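Local coordinates for protein diadenosine tetraphosphatase, putative (Trypanosoma brucei, PDB 2QJC) that probably hydrolyses phosphoester or phosphoanhydride bonds, perhaps those of diadenosine tetraphosphate, as a calcineurin-like metallophosphoesterase with manganese ions in its active site, at residues Asn136-His141 with Ser192-Pro197; Ala142-Gln147 with Glu198-Gly203; Gly187-Ser192 with Glu212-Leu217. All blocks are in the same frame, centred on the assembly; numbering follows the deposited sequence.

Contact 1: Asn136-His141 with Ser192-Pro197. With MN (manganese (II) ion), chain C.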
ATOM      1  N   ASN A 136      15.279   5.041   5.820  1.00 24.09           N
ATOM      2  CA  ASN A 136      15.566   3.619   5.658  1.00 24.99           C
ATOM      3  C   ASN A 136      14.263   2.810   5.554  1.00 25.20           C
ATOM      4  O   ASN A 136      14.071   1.816   6.248  1.00 20.16           O
ATOM      5  CB  ASN A 136      16.426   3.096   6.818  1.00 25.89           C
ATOM      6  CG  ASN A 136      16.889   1.665   6.598  1.00 24.69           C
ATOM      7  OD1 ASN A 136      17.256   1.281   5.483  1.00 27.10           O
ATOM      8  ND2 ASN A 136      16.886   0.873   7.659  1.00 27.00           N
ATOM      9  N   VAL A 137      13.381   3.251   4.659  1.00 26.37           N
ATOM     10  CA  VAL A 137      12.088   2.606   4.438  1.00 25.71           C
ATOM     11  C   VAL A 137      11.854   2.219   2.973  1.00 25.09           C
ATOM     12  O   VAL A 137      12.422   2.823   2.063  1.00 23.55           O
ATOM     13  CB  VAL A 137      10.939   3.555   4.908  1.00 26.24           C
ATOM     14  CG1 VAL A 137       9.621   3.195   4.232  1.00 25.41           C
ATOM     15  CG2 VAL A 137      10.787   3.467   6.420  1.00 24.09           C
HETATM   16  N   MSE A 138      11.027   1.197   2.758  1.00 25.38           N
HETATM   17  CA  MSE A 138      10.651   0.749   1.415  1.00 25.06           C
HETATM   18  C   MSE A 138       9.160   0.380   1.423  1.00 25.60           C
HETATM   19  O   MSE A 138       8.690  -0.357   2.302  1.00 24.15           O
HETATM   20  CB  MSE A 138      11.488  -0.455   0.960  1.00 28.86           C
HETATM   21  CG  MSE A 138      12.968  -0.133   0.719  1.00 33.45           C
HETATM   22 SE   MSE A 138      13.888  -1.381  -0.474  1.00 41.66          SE
HETATM   23  CE  MSE A 138      13.844  -2.970   0.613  1.00 35.14           C
ATOM     24  N   VAL A 139       8.419   0.897   0.450  1.00 22.63           N
ATOM     25  CA  VAL A 139       6.984   0.647   0.367  1.00 22.16           C
ATOM     26  C   VAL A 139       6.599  -0.241  -0.819  1.00 21.72           C
ATOM     27  O   VAL A 139       7.015   0.005  -1.952  1.00 21.92           O
ATOM     28  CB  VAL A 139       6.202   2.008   0.266  1.00 23.93           C
ATOM     29  CG1 VAL A 139       4.696   1.768   0.260  1.00 20.45           C
ATOM     30  CG2 VAL A 139       6.583   2.920   1.425  1.00 21.91           C
ATOM     31  N   ALA A 140       5.818  -1.283  -0.538  1.00 21.66           N
ATOM     32  CA  ALA A 140       5.307  -2.208  -1.551  1.00 20.04           C
ATOM     33  C   ALA A 140       3.878  -2.546  -1.097  1.00 19.99           C
ATOM     34  O   ALA A 140       3.564  -2.439   0.087  1.00 21.73           O
ATOM     35  CB  ALA A 140       6.171  -3.478  -1.621  1.00 21.19           C
ATOM     36  N   HIS A 141       3.012  -2.951  -2.018  1.00 20.70           N
ATOM     37  CA  HIS A 141       1.628  -3.235  -1.642  1.00 22.09           C
ATOM     38  C   HIS A 141       1.418  -4.448  -0.733  1.00 21.73           C
ATOM     39  O   HIS A 141       0.747  -4.342   0.302  1.00 23.08           O
ATOM     40  CB  HIS A 141       0.740  -3.373  -2.889  1.00 21.11           C
ATOM     41  CG  HIS A 141      -0.681  -3.714  -2.567  1.00 22.10           C
ATOM     42  ND1 HIS A 141      -1.509  -2.867  -1.859  1.00 21.51           N
ATOM     43  CD2 HIS A 141      -1.398  -4.841  -2.788  1.00 21.56           C
ATOM     44  CE1 HIS A 141      -2.671  -3.459  -1.652  1.00 20.83           C
ATOM     45  NE2 HIS A 141      -2.630  -4.659  -2.204  1.00 21.90           N
ATOM     46  N   SER A 192       7.415 -12.455   8.304  1.00 26.70           N
ATOM     47  CA  SER A 192       8.273 -13.103   9.300  1.00 27.19           C
ATOM     48  C   SER A 192       9.623 -13.498   8.699  1.00 28.01           C
ATOM     49  O   SER A 192      10.586 -13.738   9.426  1.00 28.34           O
ATOM     50  CB  SER A 192       7.601 -14.357   9.874  1.00 26.64           C
ATOM     51  OG  SER A 192       7.595 -15.406   8.921  1.00 26.85           O
HETATM   52  N   MSE A 193       9.696 -13.560   7.375  1.00 29.42           N
HETATM   53  CA  MSE A 193      10.927 -13.957   6.695  1.00 30.65           C
HETATM   54  C   MSE A 193      11.798 -12.789   6.233  1.00 29.85           C
HETATM   55  O   MSE A 193      12.894 -13.003   5.703  1.00 27.57           O
HETATM   56  CB  MSE A 193      10.592 -14.812   5.475  1.00 34.66           C
HETATM   57  CG  MSE A 193       9.697 -15.998   5.766  1.00 45.18           C
HETATM   58 SE   MSE A 193      10.580 -17.325   6.845  1.00 58.23          SE
HETATM   59  CE  MSE A 193      11.600 -18.192   5.452  1.00 53.07           C
ATOM     60  N   TRP A 194      11.311 -11.563   6.421  1.00 28.25           N
ATOM     61  CA  TRP A 194      12.048 -10.377   5.993  1.00 27.36           C
ATOM     62  C   TRP A 194      13.162 -10.023   6.970  1.00 29.03           C
ATOM     63  O   TRP A 194      12.951  -9.986   8.186  1.00 29.88           O
ATOM     64  CB  TRP A 194      11.085  -9.192   5.809  1.00 26.71           C
ATOM     65  CG  TRP A 194      11.784  -7.901   5.487  1.00 24.59           C
ATOM     66  CD1 TRP A 194      12.004  -6.859   6.334  1.00 24.45           C
ATOM     67  CD2 TRP A 194      12.428  -7.562   4.257  1.00 24.14           C
ATOM     68  NE1 TRP A 194      12.754  -5.888   5.713  1.00 26.43           N
ATOM     69  CE2 TRP A 194      13.029  -6.293   4.435  1.00 25.22           C
ATOM     70  CE3 TRP A 194      12.561  -8.207   3.019  1.00 25.07           C
ATOM     71  CZ2 TRP A 194      13.755  -5.653   3.420  1.00 25.66           C
ATOM     72  CZ3 TRP A 194      13.283  -7.571   2.009  1.00 26.20           C
ATOM     73  CH2 TRP A 194      13.872  -6.307   2.218  1.00 26.35           C
ATOM     74  N   ARG A 195      14.351  -9.749   6.438  1.00 29.10           N
ATOM     75  CA  ARG A 195      15.491  -9.441   7.289  1.00 30.91           C
ATOM     76  C   ARG A 195      16.097  -8.038   7.214  1.00 30.31           C
ATOM     77  O   ARG A 195      16.991  -7.716   7.990  1.00 30.89           O
ATOM     78  CB  ARG A 195      16.575 -10.488   7.057  1.00 33.97           C
ATOM     79  CG  ARG A 195      16.069 -11.895   7.309  1.00 40.45           C
ATOM     80  CD  ARG A 195      17.200 -12.883   7.502  1.00 46.43           C
ATOM     81  NE  ARG A 195      16.687 -14.207   7.841  1.00 51.95           N
ATOM     82  CZ  ARG A 195      17.450 -15.230   8.210  1.00 54.36           C
ATOM     83  NH1 ARG A 195      18.767 -15.078   8.288  1.00 57.56           N
ATOM     84  NH2 ARG A 195      16.900 -16.404   8.500  1.00 53.24           N
ATOM     85  N   GLY A 196      15.614  -7.202   6.303  1.00 29.76           N
ATOM     86  CA  GLY A 196      16.151  -5.856   6.201  1.00 27.41           C
ATOM     87  C   GLY A 196      17.387  -5.778   5.323  1.00 26.84           C
ATOM     88  O   GLY A 196      17.550  -6.591   4.419  1.00 25.98           O
ATOM     89  N   PRO A 197      18.293  -4.816   5.570  1.00 25.43           N
ATOM     90  CA  PRO A 197      18.259  -3.791   6.618  1.00 24.50           C
ATOM     91  C   PRO A 197      17.097  -2.793   6.563  1.00 25.15           C
ATOM     92  O   PRO A 197      16.780  -2.175   7.576  1.00 25.48           O
ATOM     93  CB  PRO A 197      19.615  -3.105   6.462  1.00 25.96           C
ATOM     94  CG  PRO A 197      19.818  -3.142   4.981  1.00 26.09           C
ATOM     95  CD  PRO A 197      19.396  -4.553   4.623  1.00 26.49           C
TER
HETATM   96 MN    MN C 401      -4.531  -6.023  -2.059  1.00 45.44          MN
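The amide nitrogen ND2 of N136 donates to the carbonyl oxygen O of P197, 3.1 Å away. With N-H...O at 151° the bond is moderately bent, and the donor approaches from above the carbonyl plane of P197. CG of N136 stands anti to the backbone N (chi1 -173°), which carries the amide across to the other segment. The bond joins a bulge to a loop: N136 with V137 forms a G1 bulge opposite I132, and P197 follows a cis peptide bond with G196.

The second touch is apolar. The methyl CE of the selenomethionine M138 lies 3.7 Å from CH2 of the W194 indole and 3.9 Å from its CZ2, the two side chains crossing at about a right angle. A bend at chi3 (-67°) swings this methyl round to meet the six-membered ring. The indole is also held at its polar end, where NE1 donates to the carbonyl of E198.

At the other end of segment 136-141, H141 binds a manganese ion through NE2 at 2.3 Å, with ND1 bonded to the carbonyl of V53. Strand 137-140 runs between strands 129-132 and 199-202 of a mixed sheet, and the loop 192-197 leads into strand 199-202.

Contact 2: Ala142-Gln147 with Glu198-Gly203; sequences AGLHPQ and ETVVFG
L144 and V200 make the apolar part of this contact: methyl CD1 of L144 lies 3.6 Å from CG2 of V200. The leucine's first bond is not aimed at the strand, but its end turns that way, with CG anti to the carbonyl carbon (chi1 -66°) and the chain extended beyond it. A single methyl from each residue does the touching. M138 and V158 also pack on L144, and W194 on V200, which places this methyl pair within a larger apolar layer.

The second kind of contact sets a polar backbone atom against an aromatic ring. The carbonyl O of A142 approaches F202 obliquely, 3.4 Å from CD1 and 3.8 Å from CG, and no hydrogen bond links the two segments. F202 has its CG between backbone N and carbonyl carbon (chi1 62°), which places the ring beside A142. W190 meets the same ring edge-to-face.

Within the loop, a backbone-to-side-chain hydrogen bond runs from Q147 N to H145 ND1 over 3.1 Å, with Q147 N in the imidazole plane, while NE2 of H145 bonds to the carbonyl of L177. A142 and G203 adjoin the manganese ligands H141 and H204 in sequence. Metal-binding histidines in loops after neighbouring parallel strands are characteristic of the calcineurin-like metallophosphoesterase fold.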
ATOM      1  N   ALA A 142       1.979  -5.594  -1.113  1.00 20.64           N
ATOM      2  CA  ALA A 142       1.825  -6.817  -0.324  1.00 20.37           C
ATOM      3  C   ALA A 142       3.112  -7.242   0.373  1.00 19.58           C
ATOM      4  O   ALA A 142       3.082  -7.769   1.489  1.00 17.44           O
ATOM      5  CB  ALA A 142       1.312  -7.963  -1.218  1.00 21.01           C
ATOM      6  N   GLY A 143       4.245  -7.022  -0.283  1.00 18.75           N
ATOM      7  CA  GLY A 143       5.510  -7.405   0.325  1.00 19.17           C
ATOM      8  C   GLY A 143       6.645  -7.472  -0.670  1.00 19.76           C
ATOM      9  O   GLY A 143       6.507  -7.022  -1.809  1.00 21.00           O
ATOM     10  N   LEU A 144       7.777  -8.019  -0.236  1.00 21.28           N
ATOM     11  CA  LEU A 144       8.946  -8.174  -1.098  1.00 22.63           C
ATOM     12  C   LEU A 144       9.498  -9.585  -0.916  1.00 24.37           C
ATOM     13  O   LEU A 144       9.465 -10.131   0.186  1.00 24.46           O
ATOM     14  CB  LEU A 144      10.031  -7.160  -0.727  1.00 23.23           C
ATOM     15  CG  LEU A 144       9.745  -5.670  -0.962  1.00 22.66           C
ATOM     16  CD1 LEU A 144      10.879  -4.844  -0.378  1.00 23.98           C
ATOM     17  CD2 LEU A 144       9.609  -5.393  -2.456  1.00 22.65           C
ATOM     18  N   HIS A 145       9.987 -10.189  -1.990  1.00 26.16           N
ATOM     19  CA  HIS A 145      10.556 -11.528  -1.869  1.00 27.19           C
ATOM     20  C   HIS A 145      11.929 -11.338  -1.221  1.00 27.57           C
ATOM     21  O   HIS A 145      12.805 -10.676  -1.779  1.00 26.37           O
ATOM     22  CB  HIS A 145      10.686 -12.193  -3.240  1.00 24.58           C
ATOM     23  CG  HIS A 145      10.949 -13.664  -3.167  1.00 28.90           C
ATOM     24  ND1 HIS A 145      12.063 -14.191  -2.548  1.00 30.22           N
ATOM     25  CD2 HIS A 145      10.218 -14.723  -3.590  1.00 26.12           C
ATOM     26  CE1 HIS A 145      12.006 -15.510  -2.591  1.00 30.94           C
ATOM     27  NE2 HIS A 145      10.897 -15.858  -3.217  1.00 31.79           N
ATOM     28  N   PRO A 146      12.129 -11.913  -0.025  1.00 30.07           N
ATOM     29  CA  PRO A 146      13.397 -11.797   0.707  1.00 31.35           C
ATOM     30  C   PRO A 146      14.633 -12.419   0.069  1.00 32.79           C
ATOM     31  O   PRO A 146      15.722 -12.335   0.637  1.00 33.79           O
ATOM     32  CB  PRO A 146      13.069 -12.427   2.056  1.00 31.50           C
ATOM     33  CG  PRO A 146      12.073 -13.493   1.676  1.00 31.79           C
ATOM     34  CD  PRO A 146      11.176 -12.764   0.710  1.00 29.59           C
ATOM     35  N   GLN A 147      14.487 -13.034  -1.101  1.00 33.68           N
ATOM     36  CA  GLN A 147      15.644 -13.649  -1.749  1.00 35.65           C
ATOM     37  C   GLN A 147      15.938 -13.059  -3.121  1.00 36.71           C
ATOM     38  O   GLN A 147      16.810 -13.550  -3.843  1.00 38.95           O
ATOM     39  CB  GLN A 147      15.453 -15.172  -1.860  1.00 34.51           C
ATOM     40  CG  GLN A 147      15.181 -15.851  -0.525  1.00 33.04           C
ATOM     41  CD  GLN A 147      15.114 -17.369  -0.625  1.00 35.37           C
ATOM     42  OE1 GLN A 147      14.488 -17.922  -1.533  1.00 32.98           O
ATOM     43  NE2 GLN A 147      15.743 -18.052   0.328  1.00 32.10           N
ATOM     44  N   GLU A 198      16.463  -2.628   5.404  1.00 23.80           N
ATOM     45  CA  GLU A 198      15.351  -1.682   5.299  1.00 26.51           C
ATOM     46  C   GLU A 198      14.073  -2.143   5.995  1.00 26.71           C
ATOM     47  O   GLU A 198      13.816  -3.336   6.128  1.00 26.97           O
ATOM     48  CB  GLU A 198      14.986  -1.394   3.831  1.00 28.11           C
ATOM     49  CG  GLU A 198      16.103  -0.830   2.970  1.00 29.55           C
ATOM     50  CD  GLU A 198      17.049  -1.903   2.472  1.00 29.54           C
ATOM     51  OE1 GLU A 198      16.948  -3.060   2.936  1.00 30.67           O
ATOM     52  OE2 GLU A 198      17.896  -1.584   1.616  1.00 29.73           O
ATOM     53  N   THR A 199      13.277  -1.180   6.447  1.00 26.41           N
ATOM     54  CA  THR A 199      11.987  -1.490   7.053  1.00 25.93           C
ATOM     55  C   THR A 199      11.001  -1.449   5.884  1.00 25.84           C
ATOM     56  O   THR A 199      10.918  -0.444   5.172  1.00 25.57           O
ATOM     57  CB  THR A 199      11.543  -0.420   8.071  1.00 26.39           C
ATOM     58  OG1 THR A 199      12.406  -0.448   9.212  1.00 27.31           O
ATOM     59  CG2 THR A 199      10.099  -0.673   8.509  1.00 23.60           C
ATOM     60  N   VAL A 200      10.272  -2.539   5.669  1.00 25.16           N
ATOM     61  CA  VAL A 200       9.294  -2.583   4.591  1.00 22.59           C
ATOM     62  C   VAL A 200       7.908  -2.291   5.152  1.00 22.99           C
ATOM     63  O   VAL A 200       7.453  -2.950   6.090  1.00 23.75           O
ATOM     64  CB  VAL A 200       9.276  -3.965   3.901  1.00 23.52           C
ATOM     65  CG1 VAL A 200       8.086  -4.068   2.934  1.00 17.58           C
ATOM     66  CG2 VAL A 200      10.586  -4.174   3.152  1.00 24.10           C
ATOM     67  N   VAL A 201       7.248  -1.288   4.588  1.00 21.86           N
ATOM     68  CA  VAL A 201       5.910  -0.920   5.022  1.00 19.61           C
ATOM     69  C   VAL A 201       4.928  -1.365   3.935  1.00 20.09           C
ATOM     70  O   VAL A 201       5.093  -1.038   2.756  1.00 18.50           O
ATOM     71  CB  VAL A 201       5.811   0.605   5.262  1.00 19.42           C
ATOM     72  CG1 VAL A 201       4.428   0.955   5.790  1.00 14.85           C
ATOM     73  CG2 VAL A 201       6.919   1.059   6.253  1.00 16.15           C
ATOM     74  N   PHE A 202       3.897  -2.096   4.336  1.00 19.59           N
ATOM     75  CA  PHE A 202       2.934  -2.622   3.374  1.00 20.62           C
ATOM     76  C   PHE A 202       1.492  -2.646   3.884  1.00 18.85           C
ATOM     77  O   PHE A 202       1.212  -2.212   4.993  1.00 22.24           O
ATOM     78  CB  PHE A 202       3.371  -4.042   2.991  1.00 20.98           C
ATOM     79  CG  PHE A 202       3.375  -5.014   4.158  1.00 21.23           C
ATOM     80  CD1 PHE A 202       2.370  -5.970   4.288  1.00 19.69           C
ATOM     81  CD2 PHE A 202       4.379  -4.958   5.132  1.00 20.14           C
ATOM     82  CE1 PHE A 202       2.362  -6.859   5.371  1.00 18.09           C
ATOM     83  CE2 PHE A 202       4.382  -5.839   6.219  1.00 21.03           C
ATOM     84  CZ  PHE A 202       3.371  -6.793   6.340  1.00 20.82           C
ATOM     85  N   GLY A 203       0.593  -3.169   3.056  1.00 19.46           N
ATOM     86  CA  GLY A 203      -0.818  -3.304   3.406  1.00 18.40           C
ATOM     87  C   GLY A 203      -1.326  -4.633   2.847  1.00 18.63           C
ATOM     88  O   GLY A 203      -0.807  -5.689   3.206  1.00 17.67           O
TER

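Contact 3: Gly187-Ser192 with Glu212-Leu217; sequences GKPWAS and EQYKPL
Y214 spans the contact, laying its ring over the chain at A191 and S192 and carrying its hydroxyl on to P189. From CB, the side chain leaves with CG anti to the carbonyl carbon (chi1 -52°), and CG has the carbonyl O of A191 as its nearest neighbour across the contact. The CD2-CE2 and CD1-CE1 halves of the ring then meet different residues. CD2 lies 3.6 Å from the methyl CB of A191, with CE2 only slightly farther from it. In the other half, CE1 is 3.5 Å from CA of S192 and equally 3.5 Å from its CB.

One ring face is thus laid over the A191-S192 peptide: the carbonyl carbon C of A191 sits 4.2 Å above the plane over the ring centre, and N of S192 is displaced toward the rim. At the tip, OH reaches CG of P189 at 3.6 Å, with the proline crossing the tyrosine at about a right angle.

The backbone beneath the ring is tied by P189 O, which accepts from S192 N and from S192 OG, the latter at 2.9 Å in the carbonyl plane. A191 also packs on F202, joining this turn to strand 199-202. Strand 188-189 edges a small antiparallel sheet beside strand 163-166, whereas Y214 belongs to a type I turn before strand 218-220, an outer strand of the mixed sheet that also holds strand 199-202.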
ATOM      1  N   GLY A 187       3.208 -22.816   4.598  1.00 41.91           N
ATOM      2  CA  GLY A 187       4.150 -21.718   4.560  1.00 40.15           C
ATOM      3  C   GLY A 187       3.989 -20.843   5.786  1.00 40.42           C
ATOM      4  O   GLY A 187       3.262 -21.192   6.721  1.00 38.78           O
ATOM      5  N   LYS A 188       4.672 -19.704   5.787  1.00 38.37           N
ATOM      6  CA  LYS A 188       4.596 -18.774   6.900  1.00 37.91           C
ATOM      7  C   LYS A 188       4.317 -17.386   6.353  1.00 36.04           C
ATOM      8  O   LYS A 188       4.562 -17.112   5.175  1.00 35.21           O
ATOM      9  CB  LYS A 188       5.918 -18.761   7.671  1.00 42.39           C
ATOM     10  CG  LYS A 188       6.358 -20.123   8.179  1.00 44.84           C
ATOM     11  CD  LYS A 188       7.668 -20.032   8.936  1.00 49.49           C
ATOM     12  CE  LYS A 188       8.073 -21.388   9.500  1.00 51.81           C
ATOM     13  NZ  LYS A 188       9.347 -21.315  10.279  1.00 54.13           N
ATOM     14  N   PRO A 189       3.770 -16.497   7.193  1.00 34.58           N
ATOM     15  CA  PRO A 189       3.481 -15.135   6.737  1.00 33.09           C
ATOM     16  C   PRO A 189       4.770 -14.551   6.178  1.00 32.93           C
ATOM     17  O   PRO A 189       5.820 -14.617   6.829  1.00 33.54           O
ATOM     18  CB  PRO A 189       3.000 -14.433   8.007  1.00 32.21           C
ATOM     19  CG  PRO A 189       3.558 -15.274   9.128  1.00 35.05           C
ATOM     20  CD  PRO A 189       3.409 -16.671   8.608  1.00 35.08           C
ATOM     21  N   TRP A 190       4.698 -13.993   4.973  1.00 28.87           N
ATOM     22  CA  TRP A 190       5.894 -13.464   4.337  1.00 27.51           C
ATOM     23  C   TRP A 190       6.740 -12.545   5.229  1.00 26.46           C
ATOM     24  O   TRP A 190       7.955 -12.717   5.313  1.00 26.71           O
ATOM     25  CB  TRP A 190       5.538 -12.756   3.015  1.00 26.24           C
ATOM     26  CG  TRP A 190       5.210 -11.302   3.173  1.00 26.71           C
ATOM     27  CD1 TRP A 190       3.985 -10.759   3.452  1.00 24.38           C
ATOM     28  CD2 TRP A 190       6.148 -10.220   3.210  1.00 23.48           C
ATOM     29  NE1 TRP A 190       4.108  -9.410   3.675  1.00 25.59           N
ATOM     30  CE2 TRP A 190       5.424  -9.052   3.533  1.00 23.90           C
ATOM     31  CE3 TRP A 190       7.534 -10.129   3.010  1.00 24.98           C
ATOM     32  CZ2 TRP A 190       6.036  -7.803   3.664  1.00 22.43           C
ATOM     33  CZ3 TRP A 190       8.149  -8.884   3.140  1.00 23.92           C
ATOM     34  CH2 TRP A 190       7.395  -7.737   3.466  1.00 25.82           C
ATOM     35  N   ALA A 191       6.110 -11.593   5.912  1.00 25.88           N
ATOM     36  CA  ALA A 191       6.850 -10.650   6.752  1.00 23.31           C
ATOM     37  C   ALA A 191       7.776 -11.282   7.786  1.00 26.00           C
ATOM     38  O   ALA A 191       8.823 -10.711   8.112  1.00 22.03           O
ATOM     39  CB  ALA A 191       5.887  -9.689   7.440  1.00 23.14           C
ATOM     40  N   SER A 192       7.415 -12.455   8.304  1.00 26.70           N
ATOM     41  CA  SER A 192       8.273 -13.103   9.300  1.00 27.19           C
ATOM     42  C   SER A 192       9.623 -13.498   8.699  1.00 28.01           C
ATOM     43  O   SER A 192      10.586 -13.738   9.426  1.00 28.34           O
ATOM     44  CB  SER A 192       7.601 -14.357   9.874  1.00 26.64           C
ATOM     45  OG  SER A 192       7.595 -15.406   8.921  1.00 26.85           O
ATOM     46  N   GLU A 212       2.401  -5.743  13.716  1.00 33.35           N
ATOM     47  CA  GLU A 212       3.478  -4.984  14.354  1.00 35.06           C
ATOM     48  C   GLU A 212       4.538  -5.840  15.040  1.00 33.67           C
ATOM     49  O   GLU A 212       5.486  -5.300  15.607  1.00 32.86           O
ATOM     50  CB  GLU A 212       2.917  -4.033  15.411  1.00 37.73           C
ATOM     51  CG  GLU A 212       1.792  -3.133  14.957  1.00 41.07           C
ATOM     52  CD  GLU A 212       1.215  -2.332  16.114  1.00 44.16           C
ATOM     53  OE1 GLU A 212       1.961  -1.533  16.723  1.00 43.05           O
ATOM     54  OE2 GLU A 212       0.016  -2.510  16.418  1.00 46.05           O
ATOM     55  N   GLN A 213       4.396  -7.160  14.991  1.00 33.57           N
ATOM     56  CA  GLN A 213       5.356  -8.033  15.670  1.00 34.90           C
ATOM     57  C   GLN A 213       6.700  -8.183  14.964  1.00 34.48           C
ATOM     58  O   GLN A 213       7.587  -8.883  15.451  1.00 35.94           O
ATOM     59  CB  GLN A 213       4.755  -9.423  15.887  1.00 35.20           C
ATOM     60  CG  GLN A 213       3.254  -9.469  15.762  1.00 39.84           C
ATOM     61  CD  GLN A 213       2.800  -9.675  14.332  1.00 40.14           C
ATOM     62  OE1 GLN A 213       2.849 -10.790  13.812  1.00 43.05           O
ATOM     63  NE2 GLN A 213       2.369  -8.600  13.683  1.00 37.61           N
ATOM     64  N   TYR A 214       6.863  -7.530  13.825  1.00 32.79           N
ATOM     65  CA  TYR A 214       8.118  -7.646  13.103  1.00 31.48           C
ATOM     66  C   TYR A 214       8.870  -6.331  13.103  1.00 29.38           C
ATOM     67  O   TYR A 214       9.874  -6.177  12.410  1.00 28.82           O
ATOM     68  CB  TYR A 214       7.852  -8.119  11.676  1.00 29.55           C
ATOM     69  CG  TYR A 214       6.996  -9.364  11.619  1.00 32.60           C
ATOM     70  CD1 TYR A 214       7.460 -10.580  12.124  1.00 32.89           C
ATOM     71  CD2 TYR A 214       5.719  -9.325  11.067  1.00 33.60           C
ATOM     72  CE1 TYR A 214       6.667 -11.733  12.075  1.00 34.39           C
ATOM     73  CE2 TYR A 214       4.918 -10.464  11.011  1.00 36.67           C
ATOM     74  CZ  TYR A 214       5.397 -11.661  11.514  1.00 35.24           C
ATOM     75  OH  TYR A 214       4.609 -12.778  11.445  1.00 37.44           O
ATOM     76  N   LYS A 215       8.374  -5.377  13.877  1.00 30.07           N
ATOM     77  CA  LYS A 215       9.037  -4.089  13.972  1.00 31.84           C
ATOM     78  C   LYS A 215      10.412  -4.348  14.572  1.00 32.00           C
ATOM     79  O   LYS A 215      10.596  -5.286  15.346  1.00 33.48           O
ATOM     80  CB  LYS A 215       8.251  -3.127  14.875  1.00 34.17           C
ATOM     81  CG  LYS A 215       6.836  -2.857  14.406  1.00 36.86           C
ATOM     82  CD  LYS A 215       6.116  -1.857  15.287  1.00 40.17           C
ATOM     83  CE  LYS A 215       6.578  -0.432  15.017  1.00 43.33           C
ATOM     84  NZ  LYS A 215       5.751   0.559  15.769  1.00 44.77           N
ATOM     85  N   PRO A 216      11.402  -3.532  14.206  1.00 32.39           N
ATOM     86  CA  PRO A 216      11.269  -2.411  13.274  1.00 30.80           C
ATOM     87  C   PRO A 216      11.560  -2.791  11.816  1.00 29.57           C
ATOM     88  O   PRO A 216      11.608  -1.921  10.948  1.00 29.08           O
ATOM     89  CB  PRO A 216      12.288  -1.421  13.813  1.00 33.17           C
ATOM     90  CG  PRO A 216      13.418  -2.335  14.191  1.00 33.65           C
ATOM     91  CD  PRO A 216      12.705  -3.485  14.897  1.00 33.86           C
ATOM     92  N   LEU A 217      11.742  -4.082  11.545  1.00 27.56           N
ATOM     93  CA  LEU A 217      12.055  -4.531  10.189  1.00 25.06           C
ATOM     94  C   LEU A 217      10.891  -4.490   9.202  1.00 24.01           C
ATOM     95  O   LEU A 217      11.109  -4.413   7.995  1.00 22.03           O
ATOM     96  CB  LEU A 217      12.648  -5.944  10.224  1.00 27.57           C
ATOM     97  CG  LEU A 217      14.041  -6.061  10.857  1.00 29.31           C
ATOM     98  CD1 LEU A 217      14.511  -7.505  10.791  1.00 31.08           C
ATOM     99  CD2 LEU A 217      15.022  -5.154  10.115  1.00 26.55           C
TER

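In the fold
Contacts 1 and 2 each hold one of two neighbouring parallel strands, 137-140 and 199-202, and their centres are 4 Å apart. Backbone bonds link the strands directly: M138 N to T199 O and M138 O to V201 N, both at 2.9 Å. Contact 3 lies about 9 Å from each of the others by centres. It shares S192 with contact 1, and V200 N to L217 O at 3.1 Å joins its second segment to the strand of contact 2. The metal site lies at one end of this arrangement: H141 supplies a manganese ligand, the side chain of A142 is about 6 Å from the ion, and that of A191 is about 11 Å from the side chain of H204.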